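Local coordinates for adhesion and penetration protein autotransporter (Haemophilus influenzae, PDB 3SYJ) that probably acts as a serine protease and mediates bacterial adherence to, and invasion of, host cells as a surface autotransporter adhesin, at residues Gly790-Leu795 and Asn810-Asn815; Thr806-Leu811 and Asn851-Asn856; Asn856-Gly861 and Ser882-Gly887; Lys878-Asn883 and Leu908-Asp913. One frame throughout, in Å; residues are numbered along the deposited sequence.

Contact 1 (Gly790-Leu795 and Asn810-Asn815); sequences GTTVTL and NLTLNN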
loop_
_atom_site.group_PDB
_atom_site.type_symbol
_atom_site.label_atom_id
_atom_site.label_comp_id
_atom_site.label_asym_id
_atom_site.label_seq_id
_atom_site.Cartn_x
_atom_site.Cartn_y
_atom_site.Cartn_z
ATOM N N GLY A 790 -21.390 10.087 -7.296
ATOM C CA GLY A 790 -21.219 11.195 -8.220
ATOM C C GLY A 790 -20.384 10.855 -9.446
ATOM O O GLY A 790 -20.574 11.427 -10.524
ATOM N N THR A 791 -19.469 9.903 -9.284
ATOM C CA THR A 791 -18.470 9.597 -10.310
ATOM C C THR A 791 -18.985 8.752 -11.473
ATOM O O THR A 791 -19.868 7.908 -11.308
ATOM C CB THR A 791 -17.243 8.896 -9.699
ATOM O OG1 THR A 791 -17.644 7.659 -9.097
ATOM C CG2 THR A 791 -16.612 9.775 -8.644
ATOM N N THR A 792 -18.413 8.985 -12.651
ATOM C CA THR A 792 -18.784 8.244 -13.849
ATOM C C THR A 792 -17.580 7.589 -14.515
ATOM O O THR A 792 -16.589 8.248 -14.815
ATOM C CB THR A 792 -19.457 9.149 -14.884
ATOM O OG1 THR A 792 -20.586 9.799 -14.292
ATOM C CG2 THR A 792 -19.917 8.331 -16.073
ATOM N N VAL A 793 -17.675 6.284 -14.739
ATOM C CA VAL A 793 -16.668 5.565 -15.500
ATOM C C VAL A 793 -17.269 5.262 -16.861
ATOM O O VAL A 793 -18.439 4.894 -16.954
ATOM C CB VAL A 793 -16.259 4.248 -14.810
ATOM C CG1 VAL A 793 -15.340 3.442 -15.708
ATOM C CG2 VAL A 793 -15.588 4.530 -13.483
ATOM N N THR A 794 -16.474 5.423 -17.913
ATOM C CA THR A 794 -16.949 5.199 -19.272
ATOM C C THR A 794 -15.966 4.364 -20.090
ATOM O O THR A 794 -14.765 4.624 -20.086
ATOM C CB THR A 794 -17.187 6.534 -19.990
ATOM O OG1 THR A 794 -18.039 7.359 -19.185
ATOM C CG2 THR A 794 -17.833 6.307 -21.347
ATOM N N LEU A 795 -16.483 3.359 -20.789
ATOM C CA LEU A 795 -15.669 2.552 -21.686
ATOM C C LEU A 795 -16.150 2.694 -23.126
ATOM O O LEU A 795 -17.352 2.665 -23.393
ATOM C CB LEU A 795 -15.701 1.078 -21.270
ATOM C CG LEU A 795 -14.758 0.618 -20.151
ATOM C CD1 LEU A 795 -15.128 1.246 -18.825
ATOM C CD2 LEU A 795 -14.755 -0.898 -20.037
ATOM N N ASN A 810 -21.681 5.405 -11.377
ATOM C CA ASN A 810 -22.198 5.302 -12.714
ATOM C C ASN A 810 -21.173 4.670 -13.627
ATOM O O ASN A 810 -20.003 4.834 -13.440
ATOM C CB ASN A 810 -22.642 6.664 -13.223
ATOM C CG ASN A 810 -23.564 7.376 -12.253
ATOM O OD1 ASN A 810 -24.642 6.923 -11.941
ATOM N ND2 ASN A 810 -23.129 8.504 -11.793
ATOM N N LEU A 811 -21.654 3.915 -14.590
ATOM C CA LEU A 811 -20.829 3.214 -15.523
ATOM C C LEU A 811 -21.518 3.221 -16.857
ATOM O O LEU A 811 -22.663 2.922 -16.945
ATOM C CB LEU A 811 -20.632 1.779 -15.050
ATOM C CG LEU A 811 -20.070 0.735 -15.996
ATOM C CD1 LEU A 811 -18.722 1.055 -16.373
ATOM C CD2 LEU A 811 -20.135 -0.644 -15.398
ATOM N N THR A 812 -20.804 3.579 -17.900
ATOM C CA THR A 812 -21.380 3.674 -19.233
ATOM C C THR A 812 -20.616 2.787 -20.199
ATOM O O THR A 812 -19.400 2.918 -20.339
ATOM C CB THR A 812 -21.355 5.121 -19.747
ATOM O OG1 THR A 812 -22.238 5.926 -18.957
ATOM C CG2 THR A 812 -21.793 5.173 -21.201
ATOM N N LEU A 813 -21.325 1.879 -20.859
ATOM C CA LEU A 813 -20.695 0.983 -21.819
ATOM C C LEU A 813 -21.042 1.386 -23.234
ATOM O O LEU A 813 -22.134 1.878 -23.499
ATOM C CB LEU A 813 -21.138 -0.459 -21.593
ATOM C CG LEU A 813 -20.651 -1.090 -20.300
ATOM C CD1 LEU A 813 -20.787 -2.595 -20.386
ATOM C CD2 LEU A 813 -19.209 -0.688 -20.057
ATOM N N ASN A 814 -20.104 1.161 -24.144
ATOM C CA ASN A 814 -20.323 1.403 -25.558
ATOM C C ASN A 814 -19.373 0.528 -26.350
ATOM O O ASN A 814 -18.180 0.817 -26.429
ATOM C CB ASN A 814 -20.098 2.880 -25.886
ATOM C CG ASN A 814 -19.845 3.124 -27.367
ATOM O OD1 ASN A 814 -20.169 2.289 -28.215
ATOM N ND2 ASN A 814 -19.264 4.279 -27.684
ATOM N N ASN A 815 -19.903 -0.546 -26.926
ATOM C CA ASN A 815 -19.092 -1.491 -27.683
ATOM C C ASN A 815 -17.886 -1.949 -26.880
ATOM O O ASN A 815 -16.789 -2.096 -27.423
ATOM C CB ASN A 815 -18.635 -0.871 -29.002
ATOM C CG ASN A 815 -17.983 -1.884 -29.930
ATOM O OD1 ASN A 815 -17.247 -1.515 -30.840
ATOM N ND2 ASN A 815 -18.251 -3.165 -29.700
HETATM O O HOH W 1 -18.091 5.551 -10.978
#
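Asn810 has CG anti to its carbonyl carbon and beside its backbone N (chi1 -51°), while in Leu811 CG is anti to the backbone N (chi1 166°); the first serves a polar meeting with Thr791 and Thr792, the second an apolar one with Val793. Thr791 O accepts a bond from Asn810 N at 3.1 Å and a second, weak one from the ND2 of the same residue at 3.4 Å. Thr792 OG1 lies 3.8 Å from Asn810 ND2. Asn810 OD1 reaches the next rung, taking the backbone N-H of Lys858, just before strand 859-860. Beyond this end the pairing is parallel and regular: Asn810 O receives Val793 N in an almost straight bond (174°), although the donor sits well above the carbonyl plane, and Thr812 N and Leu795 N continue the ladder. A water adds a bridge, donating to Thr791 OG1 at 2.9 Å and to Asn810 O; Thr791 OG1 is also hydrogen-bonded to Asp788 O. On the threonine face, Thr794 and Thr812 lie side by side and point the same way, with CG2 4.1 Å from CG2. On the reverse face, the Leu811 side chain slants across Val793, with Leu811 CD1 4.2 Å from Val793 CG1, and farther along Leu813 CD2 meets Leu795 CB at 4.1 Å. Neighbouring rungs of the passenger domain's beta-helix are thus joined edge to edge. The chemistry is two-sided: the leucines and Val793 are buried, whereas Asn810 links the rungs on both sides and Thr812 OG1 bonds weakly to Ser860 OG.

Contact 2 (Thr806-Leu811 and Asn851-Asn856); sequences TTLQNL and NTLTVN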
loop_
_atom_site.group_PDB
_atom_site.type_symbol
_atom_site.label_atom_id
_atom_site.label_comp_id
_atom_site.label_asym_id
_atom_site.label_seq_id
_atom_site.Cartn_x
_atom_site.Cartn_y
_atom_site.Cartn_z
ATOM N N THR A 806 -15.302 -4.976 -6.956
ATOM C CA THR A 806 -15.172 -3.584 -7.369
ATOM C C THR A 806 -16.474 -2.824 -7.200
ATOM O O THR A 806 -17.552 -3.366 -7.444
ATOM C CB THR A 806 -14.753 -3.483 -8.852
ATOM O OG1 THR A 806 -13.325 -3.484 -8.952
ATOM C CG2 THR A 806 -15.293 -2.206 -9.481
ATOM N N THR A 807 -16.372 -1.563 -6.800
ATOM C CA THR A 807 -17.545 -0.708 -6.707
ATOM C C THR A 807 -17.413 0.541 -7.568
ATOM O O THR A 807 -16.379 1.210 -7.572
ATOM C CB THR A 807 -17.829 -0.303 -5.255
ATOM O OG1 THR A 807 -18.001 -1.486 -4.468
ATOM C CG2 THR A 807 -19.088 0.548 -5.171
ATOM N N LEU A 808 -18.455 0.834 -8.288
ATOM C CA LEU A 808 -18.523 2.031 -9.079
ATOM C C LEU A 808 -19.854 2.694 -8.846
ATOM O O LEU A 808 -20.755 2.119 -8.312
ATOM C CB LEU A 808 -18.372 1.710 -10.561
ATOM C CG LEU A 808 -17.194 0.908 -11.038
ATOM C CD1 LEU A 808 -17.354 0.547 -12.438
ATOM C CD2 LEU A 808 -15.911 1.628 -10.826
ATOM N N GLN A 809 -19.955 3.929 -9.249
ATOM C CA GLN A 809 -21.186 4.636 -9.160
ATOM C C GLN A 809 -22.024 4.589 -10.411
ATOM O O GLN A 809 -22.943 3.821 -10.512
ATOM C CB GLN A 809 -20.888 6.089 -8.880
ATOM C CG GLN A 809 -22.021 6.906 -8.398
ATOM C CD GLN A 809 -22.776 6.287 -7.292
ATOM O OE1 GLN A 809 -22.234 5.647 -6.422
ATOM N NE2 GLN A 809 -24.031 6.499 -7.301
ATOM N N ASN A 810 -21.681 5.405 -11.377
ATOM C CA ASN A 810 -22.198 5.302 -12.714
ATOM C C ASN A 810 -21.173 4.670 -13.627
ATOM O O ASN A 810 -20.003 4.834 -13.440
ATOM C CB ASN A 810 -22.642 6.664 -13.223
ATOM C CG ASN A 810 -23.564 7.376 -12.253
ATOM O OD1 ASN A 810 -24.642 6.923 -11.941
ATOM N ND2 ASN A 810 -23.129 8.504 -11.793
ATOM N N LEU A 811 -21.654 3.915 -14.590
ATOM C CA LEU A 811 -20.829 3.214 -15.523
ATOM C C LEU A 811 -21.518 3.221 -16.857
ATOM O O LEU A 811 -22.663 2.922 -16.945
ATOM C CB LEU A 811 -20.632 1.779 -15.050
ATOM C CG LEU A 811 -20.070 0.735 -15.996
ATOM C CD1 LEU A 811 -18.722 1.055 -16.373
ATOM C CD2 LEU A 811 -20.135 -0.644 -15.398
ATOM N N ASN A 851 -15.883 -13.025 -8.333
ATOM C CA ASN A 851 -15.934 -11.579 -8.144
ATOM C C ASN A 851 -17.317 -10.992 -8.360
ATOM O O ASN A 851 -18.161 -11.582 -9.036
ATOM C CB ASN A 851 -14.938 -10.883 -9.072
ATOM C CG ASN A 851 -13.504 -11.248 -8.762
ATOM O OD1 ASN A 851 -13.156 -11.544 -7.617
ATOM N ND2 ASN A 851 -12.658 -11.227 -9.785
ATOM N N THR A 852 -17.532 -9.815 -7.784
ATOM C CA THR A 852 -18.770 -9.077 -7.965
ATOM C C THR A 852 -18.463 -7.644 -8.377
ATOM O O THR A 852 -17.649 -6.965 -7.750
ATOM C CB THR A 852 -19.611 -9.055 -6.667
ATOM O OG1 THR A 852 -19.977 -10.391 -6.304
ATOM C CG2 THR A 852 -20.869 -8.217 -6.853
ATOM N N LEU A 853 -19.106 -7.191 -9.443
ATOM C CA LEU A 853 -19.054 -5.788 -9.804
ATOM C C LEU A 853 -20.345 -5.123 -9.346
ATOM O O LEU A 853 -21.433 -5.515 -9.763
ATOM C CB LEU A 853 -18.869 -5.626 -11.311
ATOM C CG LEU A 853 -19.039 -4.220 -11.893
ATOM C CD1 LEU A 853 -18.121 -3.205 -11.212
ATOM C CD2 LEU A 853 -18.808 -4.242 -13.397
ATOM N N THR A 854 -20.221 -4.127 -8.478
ATOM C CA THR A 854 -21.371 -3.384 -7.988
ATOM C C THR A 854 -21.434 -2.025 -8.668
ATOM O O THR A 854 -20.445 -1.291 -8.679
ATOM C CB THR A 854 -21.279 -3.160 -6.464
ATOM O OG1 THR A 854 -21.235 -4.423 -5.788
ATOM C CG2 THR A 854 -22.471 -2.352 -5.963
ATOM N N VAL A 855 -22.592 -1.695 -9.236
ATOM C CA VAL A 855 -22.814 -0.385 -9.847
ATOM C C VAL A 855 -23.888 0.405 -9.096
ATOM O O VAL A 855 -25.046 0.446 -9.512
ATOM C CB VAL A 855 -23.227 -0.509 -11.321
ATOM C CG1 VAL A 855 -23.303 0.872 -11.965
ATOM C CG2 VAL A 855 -22.254 -1.408 -12.070
ATOM N N ASN A 856 -23.487 1.035 -7.995
ATOM C CA ASN A 856 -24.410 1.744 -7.112
ATOM C C ASN A 856 -25.252 2.807 -7.805
ATOM O O ASN A 856 -26.355 3.118 -7.363
ATOM C CB ASN A 856 -23.646 2.379 -5.947
ATOM C CG ASN A 856 -23.095 1.346 -4.974
ATOM O OD1 ASN A 856 -21.953 1.451 -4.520
ATOM N ND2 ASN A 856 -23.904 0.337 -4.654
#
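The Gln809 carboxamide lies against CB and the backbone carbonyl of Asn856 where two successive rungs of the beta-helix turn, the two amide planes 36° apart and the side chains crossing at about a right angle. Gln809 OE1 comes to 3.6 Å from Asn856 CB, and NE2 lies near the carbonyl carbon of the same residue; these are packing contacts. The Asn856 amide itself turns its OD1 to Thr807 CG2, a close 3.1 Å. In Gln809 the chain bends at chi2 (48°), which folds CD back from an extended course. The backbone bends here too: Gln809 separates strand 806-808 from strand 810-813, and its carbonyl O touches Val855 CG1 at 3.3 Å. Before this corner the strands are parallel and tied by main-chain bonds: Thr806 N to Thr852 O, Thr854 N to Thr806 O (3.0 Å), and Leu808 N to Thr854 O. Asn856 N then reaches Leu808 O at a more bent 137°, as the second strand leaves the ladder. Thr807 and Thr854 lie side by side on the outer face, and Thr807 also packs on Asn656 of the second subunit. The inner face is mostly aliphatic, with Thr806 among the leucines and Val855. Leu811, already round the corner, crosses Val855 at about a right angle, with Leu811 CD2 4.0 Å from Val855 CG2. Leu808 CD1 is likewise 4.0 Å from Leu853 CD1. The packing is tightest beside it, where Leu853 CD1 presses to 3.5 Å from Thr806 CG2, less than usual for two methyl groups.

Contact 3 (Asn856-Gly861 and Ser882-Gly887); sequences NGKLSG and SNDAEG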
loop_
_atom_site.group_PDB
_atom_site.type_symbol
_atom_site.label_atom_id
_atom_site.label_comp_id
_atom_site.label_asym_id
_atom_site.label_seq_id
_atom_site.Cartn_x
_atom_site.Cartn_y
_atom_site.Cartn_z
ATOM N N ASN A 856 -23.487 1.035 -7.995
ATOM C CA ASN A 856 -24.410 1.744 -7.112
ATOM C C ASN A 856 -25.252 2.807 -7.805
ATOM O O ASN A 856 -26.355 3.118 -7.363
ATOM C CB ASN A 856 -23.646 2.379 -5.947
ATOM C CG ASN A 856 -23.095 1.346 -4.974
ATOM O OD1 ASN A 856 -21.953 1.451 -4.520
ATOM N ND2 ASN A 856 -23.904 0.337 -4.654
ATOM N N GLY A 857 -24.724 3.367 -8.886
ATOM C CA GLY A 857 -25.395 4.445 -9.588
ATOM C C GLY A 857 -26.072 3.946 -10.841
ATOM O O GLY A 857 -26.629 2.854 -10.849
ATOM N N LYS A 858 -26.019 4.741 -11.905
ATOM C CA LYS A 858 -26.638 4.355 -13.168
ATOM C C LYS A 858 -25.678 3.641 -14.113
ATOM O O LYS A 858 -24.648 4.191 -14.499
ATOM C CB LYS A 858 -27.241 5.571 -13.879
ATOM C CG LYS A 858 -27.757 5.263 -15.286
ATOM C CD LYS A 858 -28.261 6.512 -15.993
ATOM C CE LYS A 858 -29.624 6.941 -15.470
ATOM N NZ LYS A 858 -30.073 8.237 -16.068
ATOM N N LEU A 859 -26.020 2.408 -14.473
ATOM C CA LEU A 859 -25.367 1.731 -15.580
ATOM C C LEU A 859 -26.188 2.060 -16.814
ATOM O O LEU A 859 -27.407 2.198 -16.726
ATOM C CB LEU A 859 -25.330 0.218 -15.355
ATOM C CG LEU A 859 -25.216 -0.642 -16.623
ATOM C CD1 LEU A 859 -23.807 -0.609 -17.194
ATOM C CD2 LEU A 859 -25.631 -2.070 -16.343
ATOM N N SER A 860 -25.527 2.203 -17.957
ATOM C CA SER A 860 -26.220 2.524 -19.199
ATOM C C SER A 860 -25.353 2.235 -20.415
ATOM O O SER A 860 -24.137 2.067 -20.304
ATOM C CB SER A 860 -26.667 3.988 -19.211
ATOM O OG SER A 860 -25.554 4.863 -19.154
ATOM N N GLY A 861 -25.993 2.174 -21.577
ATOM C CA GLY A 861 -25.294 1.921 -22.823
ATOM C C GLY A 861 -25.476 0.493 -23.292
ATOM O O GLY A 861 -26.519 -0.118 -23.059
ATOM N N SER A 882 -28.483 -1.272 -9.663
ATOM C CA SER A 882 -29.497 -0.516 -8.943
ATOM C C SER A 882 -30.751 -0.374 -9.798
ATOM O O SER A 882 -30.844 -0.951 -10.881
ATOM C CB SER A 882 -28.968 0.870 -8.589
ATOM O OG SER A 882 -28.928 1.693 -9.745
ATOM N N ASN A 883 -31.710 0.403 -9.313
ATOM C CA ASN A 883 -32.924 0.666 -10.073
ATOM C C ASN A 883 -32.656 1.474 -11.336
ATOM O O ASN A 883 -33.430 1.417 -12.292
ATOM C CB ASN A 883 -33.956 1.381 -9.203
ATOM C CG ASN A 883 -34.838 0.411 -8.438
ATOM O OD1 ASN A 883 -35.093 0.590 -7.245
ATOM N ND2 ASN A 883 -35.308 -0.629 -9.125
ATOM N N ASP A 884 -31.555 2.220 -11.336
ATOM C CA ASP A 884 -31.206 3.079 -12.465
ATOM C C ASP A 884 -30.635 2.328 -13.669
ATOM O O ASP A 884 -30.609 2.862 -14.777
ATOM C CB ASP A 884 -30.236 4.179 -12.029
ATOM C CG ASP A 884 -30.949 5.434 -11.563
ATOM O OD1 ASP A 884 -30.300 6.503 -11.503
ATOM O OD2 ASP A 884 -32.161 5.352 -11.263
ATOM N N ALA A 885 -30.177 1.099 -13.460
ATOM C CA ALA A 885 -29.612 0.315 -14.555
ATOM C C ALA A 885 -30.530 0.290 -15.785
ATOM O O ALA A 885 -31.754 0.360 -15.658
ATOM C CB ALA A 885 -29.302 -1.091 -14.088
ATOM N N GLU A 886 -29.931 0.195 -16.971
ATOM C CA GLU A 886 -30.672 0.164 -18.231
ATOM C C GLU A 886 -29.714 -0.068 -19.392
ATOM O O GLU A 886 -28.505 0.086 -19.239
ATOM C CB GLU A 886 -31.436 1.472 -18.442
ATOM C CG GLU A 886 -30.554 2.671 -18.775
ATOM C CD GLU A 886 -31.312 3.991 -18.727
ATOM O OE1 GLU A 886 -32.504 3.980 -18.352
ATOM O OE2 GLU A 886 -30.716 5.041 -19.058
ATOM N N GLY A 887 -30.249 -0.439 -20.551
ATOM C CA GLY A 887 -29.423 -0.685 -21.724
ATOM C C GLY A 887 -29.513 -2.108 -22.244
ATOM O O GLY A 887 -30.240 -2.932 -21.696
HETATM O O HOH W 2 -26.695 0.222 -11.575
#
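Ser882 OG gives its proton to Gly857 O at 2.8 Å, approaching from above the carbonyl plane, 39° out of it. The same oxygen takes a second bond from a water at 2.7 Å, and that water in turn accepts from Ser882 N at 3.0 Å, so Gly857 O is gripped directly by the hydroxyl and indirectly by the amide of one residue. The hydroxyl is an acceptor as well: Asp884 N donates to Ser882 OG at 3.1 Å, which makes an ST turn inside the type I beta turn from Ser882 to Ala885. Ser882 OG stands between its own N and carbonyl carbon (chi1 74°), within reach of both partners. These residues lie between strands 875-881 and 887-895, at a bend between faces of the beta-helix, and they run alongside the neighbouring rung in register. Lys858 N is taken by the side-chain oxygen of Asn810, from the rung before. Glu886 N reaches Leu859 O in a weak bond of 3.2 Å. Glu886 O is touched by Ser860 CA at 3.3 Å in a CA-H...O contact and accepts a hydrogen bond from Tyr889 OH. Lys858 crosses Asp884 at about a right angle, Lys858 CB 3.8 Å from Asp884 CB; OD1 of the acid lies a little farther from Lys858 CB and CE. Lys858 NZ is 4.4 Å from Glu886 OE2, beyond a salt bridge; any attraction is probably mild. Glu886 OE1 has a long, weak ion pair with Lys920. Leu859 CB and the methyl of Ala885 make an apolar contact.

Contact 4 (Lys878-Asn883 and Leu908-Asp913); sequences KLKLSN and LVESKD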
loop_
_atom_site.group_PDB
_atom_site.type_symbol
_atom_site.label_atom_id
_atom_site.label_comp_id
_atom_site.label_asym_id
_atom_site.label_seq_id
_atom_site.Cartn_x
_atom_site.Cartn_y
_atom_site.Cartn_z
ATOM N N LYS A 878 -20.659 -12.016 -10.042
ATOM C CA LYS A 878 -21.933 -11.332 -9.878
ATOM C C LYS A 878 -21.912 -9.926 -10.467
ATOM O O LYS A 878 -20.887 -9.247 -10.454
ATOM C CB LYS A 878 -22.317 -11.271 -8.396
ATOM C CG LYS A 878 -22.601 -12.632 -7.770
ATOM C CD LYS A 878 -23.783 -13.309 -8.456
ATOM C CE LYS A 878 -23.780 -14.822 -8.254
ATOM N NZ LYS A 878 -24.070 -15.202 -6.851
ATOM N N LEU A 879 -23.051 -9.504 -10.996
ATOM C CA LEU A 879 -23.234 -8.129 -11.427
ATOM C C LEU A 879 -24.377 -7.549 -10.606
ATOM O O LEU A 879 -25.533 -7.938 -10.770
ATOM C CB LEU A 879 -23.540 -8.066 -12.924
ATOM C CG LEU A 879 -23.739 -6.691 -13.566
ATOM C CD1 LEU A 879 -22.540 -5.788 -13.309
ATOM C CD2 LEU A 879 -24.003 -6.834 -15.059
ATOM N N LYS A 880 -24.039 -6.635 -9.702
ATOM C CA LYS A 880 -25.006 -6.046 -8.784
ATOM C C LYS A 880 -25.387 -4.639 -9.238
ATOM O O LYS A 880 -24.553 -3.741 -9.257
ATOM C CB LYS A 880 -24.423 -6.013 -7.371
ATOM C CG LYS A 880 -25.338 -5.418 -6.321
ATOM C CD LYS A 880 -24.725 -5.525 -4.931
ATOM C CE LYS A 880 -24.640 -6.974 -4.476
ATOM N NZ LYS A 880 -24.461 -7.079 -3.000
ATOM N N LEU A 881 -26.649 -4.455 -9.605
ATOM C CA LEU A 881 -27.096 -3.189 -10.176
ATOM C C LEU A 881 -28.150 -2.508 -9.311
ATOM O O LEU A 881 -28.647 -3.087 -8.348
ATOM C CB LEU A 881 -27.646 -3.412 -11.587
ATOM C CG LEU A 881 -26.763 -4.219 -12.537
ATOM C CD1 LEU A 881 -27.439 -4.367 -13.886
ATOM C CD2 LEU A 881 -25.402 -3.557 -12.686
ATOM N N SER A 882 -28.483 -1.272 -9.663
ATOM C CA SER A 882 -29.497 -0.516 -8.943
ATOM C C SER A 882 -30.751 -0.374 -9.798
ATOM O O SER A 882 -30.844 -0.951 -10.881
ATOM C CB SER A 882 -28.968 0.870 -8.589
ATOM O OG SER A 882 -28.928 1.693 -9.745
ATOM N N ASN A 883 -31.710 0.403 -9.313
ATOM C CA ASN A 883 -32.924 0.666 -10.073
ATOM C C ASN A 883 -32.656 1.474 -11.336
ATOM O O ASN A 883 -33.430 1.417 -12.292
ATOM C CB ASN A 883 -33.956 1.381 -9.203
ATOM C CG ASN A 883 -34.838 0.411 -8.438
ATOM O OD1 ASN A 883 -35.093 0.590 -7.245
ATOM N ND2 ASN A 883 -35.308 -0.629 -9.125
ATOM N N LEU A 908 -27.213 -14.243 -11.820
ATOM C CA LEU A 908 -26.060 -13.634 -12.473
ATOM C C LEU A 908 -26.090 -12.119 -12.305
ATOM O O LEU A 908 -25.086 -11.501 -11.946
ATOM C CB LEU A 908 -26.012 -14.007 -13.958
ATOM C CG LEU A 908 -25.619 -15.455 -14.249
ATOM C CD1 LEU A 908 -25.493 -15.684 -15.745
ATOM C CD2 LEU A 908 -24.321 -15.813 -13.537
ATOM N N VAL A 909 -27.254 -11.531 -12.557
ATOM C CA VAL A 909 -27.454 -10.102 -12.386
ATOM C C VAL A 909 -28.515 -9.852 -11.324
ATOM O O VAL A 909 -29.644 -10.326 -11.444
ATOM C CB VAL A 909 -27.904 -9.444 -13.698
ATOM C CG1 VAL A 909 -28.025 -7.942 -13.512
ATOM C CG2 VAL A 909 -26.925 -9.769 -14.818
ATOM N N GLU A 910 -28.154 -9.106 -10.287
ATOM C CA GLU A 910 -29.057 -8.876 -9.164
ATOM C C GLU A 910 -29.211 -7.400 -8.836
ATOM O O GLU A 910 -28.540 -6.542 -9.412
ATOM C CB GLU A 910 -28.557 -9.615 -7.923
ATOM C CG GLU A 910 -27.163 -9.195 -7.481
ATOM C CD GLU A 910 -26.608 -10.060 -6.361
ATOM O OE1 GLU A 910 -27.390 -10.481 -5.483
ATOM O OE2 GLU A 910 -25.384 -10.310 -6.358
ATOM N N SER A 911 -30.099 -7.113 -7.895
ATOM C CA SER A 911 -30.279 -5.755 -7.412
ATOM C C SER A 911 -29.451 -5.540 -6.151
ATOM O O SER A 911 -29.189 -6.483 -5.402
ATOM C CB SER A 911 -31.752 -5.491 -7.120
ATOM O OG SER A 911 -31.916 -4.255 -6.453
ATOM N N LYS A 912 -29.063 -4.301 -5.906
ATOM C CA LYS A 912 -28.237 -3.956 -4.768
ATOM C C LYS A 912 -29.015 -4.075 -3.475
ATOM O O LYS A 912 -28.446 -4.132 -2.426
ATOM C CB LYS A 912 -27.603 -2.560 -4.915
ATOM C CG LYS A 912 -28.579 -1.448 -5.116
ATOM C CD LYS A 912 -27.983 -0.085 -5.228
ATOM C CE LYS A 912 -27.199 0.279 -4.018
ATOM N NZ LYS A 912 -27.070 1.751 -3.886
ATOM N N ASP A 913 -30.329 -4.105 -3.584
ATOM C CA ASP A 913 -31.213 -4.423 -2.483
ATOM C C ASP A 913 -32.456 -5.099 -3.074
ATOM O O ASP A 913 -32.429 -5.600 -4.164
ATOM C CB ASP A 913 -31.749 -3.155 -1.868
ATOM C CG ASP A 913 -32.327 -2.244 -2.880
ATOM O OD1 ASP A 913 -32.534 -1.086 -2.579
ATOM O OD2 ASP A 913 -32.577 -2.692 -3.990
#
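Leu881 lays its CD1 methyl against Val909 CG1 at 3.6 Å, crossing it at a slant, and on the other branch of the valine CG2 meets Leu879 CD2 at 4.1 Å. Val909 thus fits against both leucines of the inner face, which Leu917 and Phe923 line further. On the opposite face Glu910 has CG between its backbone N and carbonyl carbon (chi1 59°) and an extended chain beyond, bringing the carboxylate among the aliphatic parts of two lysines. Its OE2 is 3.8 Å from Lys878 CB and 3.9 Å from Lys880 CE. Lys880 NZ stays 4.8 Å from Glu910 OE2, so any pull between these opposite charges is probably modest. Lys880 crosses Lys912 at about a right angle, Lys880 CG being 3.6 Å from Lys912 CA, and Lys912 CD rests on Ser882 CB at the same distance. Main-chain bonds join the strands in parallel: Leu879 N to Leu908 O, Glu910 N to Leu879 O, and a nearly straight Leu881 N to Glu910 O at 2.8 Å; Lys912 N to Leu881 O is weak. On its far edge, strand 906-911 runs antiparallel to strand 945-949, with Leu908 and Val909 both facing Phe946 in a classic beta bulge. Parallel rungs with an aliphatic interior are typical of a beta-helix, and here they give way to antiparallel pairing near the modelled C-terminal end.

All four contacts lie toward the C-terminal end of the beta-helix, far from the protease domain, with centres 47 to 60 Å from the chain centre. Neighbours are about 9 to 10 Å apart; contacts 1 and 4 are the most distant, at about 16 Å. Contact 1 passes strand 810-813 to contact 2, whose second segment supplies Asn856 to contact 3, and contact 3 shares Ser882 and Asn883 with contact 4. Two faces are followed in parallel: strands 792-796, 810-813 and 859-860 form one, strands 806-808, 852-855, 875-881 and 906-911 the other. Corners join them, so successive coils stack into the elongated passenger domain.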